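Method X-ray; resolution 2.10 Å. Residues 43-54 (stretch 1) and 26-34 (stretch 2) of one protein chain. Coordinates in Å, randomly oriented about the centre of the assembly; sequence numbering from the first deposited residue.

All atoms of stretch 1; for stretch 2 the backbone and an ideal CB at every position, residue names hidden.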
# COMPACT_ATOMS: atom_id res chain seq x y z
N VAL A 43 -8.00 -9.31 1.05
CA VAL A 43 -8.19 -9.54 -0.39
C VAL A 43 -7.69 -8.36 -1.26
O VAL A 43 -7.49 -7.26 -0.76
CB VAL A 43 -9.68 -9.85 -0.69
CG1 VAL A 43 -10.51 -8.60 -0.53
CG2 VAL A 43 -9.85 -10.41 -2.07
N VAL A 44 -7.47 -8.61 -2.55
CA VAL A 44 -7.10 -7.58 -3.50
C VAL A 44 -8.30 -6.67 -3.80
O VAL A 44 -9.36 -7.13 -4.20
CB VAL A 44 -6.65 -8.20 -4.83
CG1 VAL A 44 -6.44 -7.12 -5.88
CG2 VAL A 44 -5.40 -9.01 -4.63
N ASP A 45 -8.12 -5.37 -3.60
CA ASP A 45 -9.19 -4.42 -3.87
C ASP A 45 -9.01 -3.79 -5.26
O ASP A 45 -9.96 -3.67 -6.03
CB ASP A 45 -9.19 -3.35 -2.79
CG ASP A 45 -10.18 -2.23 -3.08
OD1 ASP A 45 -11.20 -2.49 -3.78
OD2 ASP A 45 -9.95 -1.09 -2.59
N VAL A 46 -7.78 -3.39 -5.56
CA VAL A 46 -7.47 -2.70 -6.81
C VAL A 46 -6.10 -3.12 -7.31
O VAL A 46 -5.16 -3.33 -6.50
CB VAL A 46 -7.41 -1.15 -6.62
CG1 VAL A 46 -6.99 -0.45 -7.90
CG2 VAL A 46 -8.73 -0.61 -6.10
N LEU A 47 -5.98 -3.24 -8.63
CA LEU A 47 -4.71 -3.50 -9.28
C LEU A 47 -4.48 -2.48 -10.38
O LEU A 47 -5.32 -2.33 -11.26
CB LEU A 47 -4.72 -4.89 -9.94
CG LEU A 47 -4.55 -6.10 -9.03
CD1 LEU A 47 -4.91 -7.37 -9.77
CD2 LEU A 47 -3.13 -6.17 -8.55
N GLU A 48 -3.35 -1.79 -10.36
CA GLU A 48 -2.98 -0.94 -11.49
C GLU A 48 -2.04 -1.69 -12.41
O GLU A 48 -0.89 -1.93 -12.07
CB GLU A 48 -2.34 0.36 -11.02
CG GLU A 48 -2.28 1.45 -12.08
CD GLU A 48 -3.66 1.98 -12.46
OE1 GLU A 48 -4.19 2.86 -11.75
OE2 GLU A 48 -4.21 1.51 -13.48
N HIS A 49 -2.55 -2.07 -13.58
CA HIS A 49 -1.80 -2.82 -14.59
C HIS A 49 -0.96 -1.93 -15.51
O HIS A 49 -0.16 -2.43 -16.29
CB HIS A 49 -2.75 -3.63 -15.47
CG HIS A 49 -3.52 -4.69 -14.74
ND1 HIS A 49 -2.93 -5.84 -14.28
CD2 HIS A 49 -4.83 -4.76 -14.41
CE1 HIS A 49 -3.85 -6.59 -13.68
NE2 HIS A 49 -5.01 -5.96 -13.75
N ASP A 50 -1.17 -0.62 -15.44
CA ASP A 50 -0.48 0.31 -16.34
C ASP A 50 1.01 0.39 -16.04
O ASP A 50 1.47 1.30 -15.35
CB ASP A 50 -1.11 1.69 -16.26
CG ASP A 50 -0.63 2.61 -17.37
OD1 ASP A 50 0.43 2.33 -17.99
OD2 ASP A 50 -1.31 3.63 -17.63
N MET A 51 1.76 -0.57 -16.58
CA MET A 51 3.21 -0.61 -16.39
C MET A 51 3.89 0.55 -17.13
O MET A 51 5.12 0.69 -17.11
CB MET A 51 3.78 -1.97 -16.80
CG MET A 51 3.08 -2.61 -18.01
SD MET A 51 3.75 -4.23 -18.47
CE MET A 51 2.74 -4.66 -19.89
N GLU A 52 3.08 1.38 -17.78
CA GLU A 52 3.59 2.59 -18.44
C GLU A 52 3.27 3.84 -17.62
O GLU A 52 3.15 4.94 -18.16
CB GLU A 52 3.03 2.72 -19.86
CG GLU A 52 3.82 1.93 -20.90
CD GLU A 52 4.16 2.76 -22.12
OE1 GLU A 52 3.52 3.81 -22.32
OE2 GLU A 52 5.07 2.36 -22.89
N LEU A 53 3.15 3.67 -16.31
CA LEU A 53 2.99 4.78 -15.38
C LEU A 53 4.37 5.03 -14.77
O LEU A 53 4.97 4.14 -14.17
CB LEU A 53 1.98 4.43 -14.30
CG LEU A 53 1.12 5.57 -13.74
CD1 LEU A 53 0.42 5.12 -12.47
CD2 LEU A 53 1.98 6.79 -13.48
N THR A 54 4.87 6.25 -14.92
CA THR A 54 6.28 6.51 -14.69
C THR A 54 6.53 7.52 -13.58
O THR A 54 7.53 7.43 -12.87
CB THR A 54 6.92 7.06 -15.97
OG1 THR A 54 6.75 8.48 -16.02
CG2 THR A 54 6.27 6.43 -17.19
N UNK A 26 7.38 -10.03 -11.91
CA UNK A 26 6.96 -9.89 -13.31
C UNK A 26 6.60 -8.45 -13.68
O UNK A 26 6.25 -8.18 -14.83
CB UNK A 26 5.76 -10.80 -13.58
N UNK A 27 6.68 -7.54 -12.72
CA UNK A 27 6.46 -6.12 -12.98
C UNK A 27 5.20 -5.83 -13.77
O UNK A 27 5.15 -4.86 -14.53
CB UNK A 27 7.66 -5.54 -13.73
N UNK A 28 4.18 -6.67 -13.61
CA UNK A 28 2.94 -6.51 -14.36
C UNK A 28 1.93 -5.63 -13.63
O UNK A 28 0.90 -5.25 -14.19
CB UNK A 28 2.32 -7.88 -14.64
N UNK A 29 2.22 -5.31 -12.38
CA UNK A 29 1.38 -4.42 -11.58
C UNK A 29 2.23 -3.25 -11.11
O UNK A 29 3.38 -3.45 -10.72
CB UNK A 29 0.76 -5.16 -10.39
N UNK A 30 1.67 -2.05 -11.11
CA UNK A 30 2.37 -0.91 -10.55
C UNK A 30 2.05 -0.70 -9.07
O UNK A 30 2.89 -0.24 -8.31
CB UNK A 30 2.02 0.35 -11.34
N UNK A 31 0.80 -0.97 -8.68
CA UNK A 31 0.44 -0.94 -7.28
C UNK A 31 -0.73 -1.86 -7.03
O UNK A 31 -1.44 -2.23 -7.95
CB UNK A 31 0.11 0.49 -6.83
N UNK A 32 -0.87 -2.28 -5.79
CA UNK A 32 -1.96 -3.16 -5.42
C UNK A 32 -2.51 -2.52 -4.18
O UNK A 32 -1.74 -2.03 -3.36
CB UNK A 32 -1.53 -4.61 -5.20
N UNK A 33 -3.84 -2.47 -4.07
CA UNK A 33 -4.49 -2.06 -2.84
C UNK A 33 -5.24 -3.29 -2.31
O UNK A 33 -5.91 -3.96 -3.07
CB UNK A 33 -5.43 -0.87 -3.06
N UNK A 34 -5.08 -3.59 -1.02
CA UNK A 34 -5.70 -4.75 -0.39
C UNK A 34 -6.69 -4.27 0.63
O UNK A 34 -6.51 -3.19 1.19
CB UNK A 34 -4.66 -5.67 0.25

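Position 26 has an ideal CB with nothing of stretch 1 within 5.5 Å, so the contact sets no rule there; it is Lys26, which makes no contact with stretch 1.

Position 27 is also free around its CB, but its phi of 49° and psi of 31° favour glycine, asparagine or another residue that tolerates positive phi. His27 adopts this left-handed conformation, and the end of its side chain leads away.

At 28 the CB points away, with Met51 SD 5.5 Å off. A long apolar chain could reach back to that sulfur, while a polar one could stay in the open. Leu28 reaches, its CD2 lying 4.2 Å from Met51 SD, although Met51 is poorly ordered.

Position 29 looks sideways into a mixed setting: its ideal CB is 4.0 Å from Glu48 O, 4.4 Å from Leu47 CD2 and 5.4 Å from His49 ND1. A short polar or a modest apolar side chain would suit. Asn29 bends closer, placing OD1 3.3 Å from His49 ND1 and ND2 3.6 Å from Leu47 CD2.

At 30 the CB points toward stretch 1, 3.8 Å from Glu48 O and 5.0 Å from Leu53 CB. The backbone is pinned there, N giving a 2.7 Å hydrogen bond to Glu48 O. Carbonyl oxygens beside a leucine suit a long chain, apolar along its stem and perhaps cationic at its tip. Lys30 fits: CG packs 4.4 Å from Leu53 CB, and CE comes within 3.3 Å of Leu53 O.

Position 31 shares a sheet face with Val46 and Glu48, and its ideal CB is 4.9 Å from Glu48 CB. An aromatic or a long aliphatic could cover both neighbours. Tyr31 lays one ring face under Glu48 CB, 3.6 Å from the ring centroid in a CH-pi contact, brings CE1 4.1 Å from Val46 CG1, and sets OH 3.1 Å from Glu48 OE1.

On the other face, the ideal CB of position 32 lies 4.0 Å from Leu47 CD2, asking for an aliphatic, beta-branched for the strand. Ile32 answers with CG1 3.6 Å from that same Leu47 CD2.

Position 33 returns to the Val46 side, where a branched aliphatic is again natural; Ile33 sets its CB 4.1 Å from Val46 CB. A bulge lets its O accept from both Asp45 N (2.7 Å) and Val46 N (3.2 Å), while its N donates to Val46 O (2.9 Å).

At 34 the CB points sideways, 3.4 Å from Val43 O, and the strand backbone would accept an aromatic or a branched aliphatic. Tyr34 brings CE1 4.1 Å from Val44 CG2.

Stretch 2 (26-34) KHLNKYIIY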
# COMPACT_ATOMS: atom_id res chain seq x y z
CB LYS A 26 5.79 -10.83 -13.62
CG LYS A 26 6.11 -12.31 -13.45
CD LYS A 26 5.82 -13.11 -14.73
CE LYS A 26 6.75 -12.71 -15.86
NZ LYS A 26 6.48 -13.48 -17.11
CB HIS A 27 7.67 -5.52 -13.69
CG HIS A 27 8.91 -5.47 -12.85
ND1 HIS A 27 9.87 -6.46 -12.89
CD2 HIS A 27 9.33 -4.57 -11.94
CE1 HIS A 27 10.84 -6.16 -12.04
NE2 HIS A 27 10.53 -5.02 -11.45
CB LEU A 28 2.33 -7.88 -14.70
CG LEU A 28 3.17 -8.77 -15.63
CD1 LEU A 28 2.55 -10.15 -15.82
CD2 LEU A 28 3.41 -8.09 -16.98
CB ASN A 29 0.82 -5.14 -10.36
CG ASN A 29 -0.13 -6.27 -10.72
OD1 ASN A 29 -0.92 -6.16 -11.66
ND2 ASN A 29 -0.06 -7.36 -9.96
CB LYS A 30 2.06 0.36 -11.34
CG LYS A 30 3.21 1.34 -11.39
CD LYS A 30 4.35 0.76 -12.20
CE LYS A 30 5.60 1.62 -12.10
NZ LYS A 30 6.76 0.98 -12.79
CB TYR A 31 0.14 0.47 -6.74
CG TYR A 31 -1.10 1.16 -7.27
CD1 TYR A 31 -2.34 0.92 -6.71
CD2 TYR A 31 -1.02 2.06 -8.30
CE1 TYR A 31 -3.46 1.55 -7.18
CE2 TYR A 31 -2.14 2.70 -8.78
CZ TYR A 31 -3.36 2.44 -8.22
OH TYR A 31 -4.48 3.07 -8.69
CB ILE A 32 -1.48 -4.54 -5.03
CG1 ILE A 32 -0.67 -5.16 -6.17
CG2 ILE A 32 -2.67 -5.42 -4.68
CD1 ILE A 32 0.28 -6.27 -5.69
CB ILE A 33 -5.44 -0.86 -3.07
CG1 ILE A 33 -4.62 0.36 -3.49
CG2 ILE A 33 -6.19 -0.51 -1.81
CD1 ILE A 33 -5.43 1.51 -3.93
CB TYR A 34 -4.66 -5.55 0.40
CG TYR A 34 -3.56 -6.14 -0.41
CD1 TYR A 34 -3.72 -7.37 -1.04
CD2 TYR A 34 -2.34 -5.49 -0.54
CE1 TYR A 34 -2.70 -7.93 -1.77
CE2 TYR A 34 -1.32 -6.03 -1.28
CZ TYR A 34 -1.51 -7.26 -1.89
OH TYR A 34 -0.50 -7.82 -2.63
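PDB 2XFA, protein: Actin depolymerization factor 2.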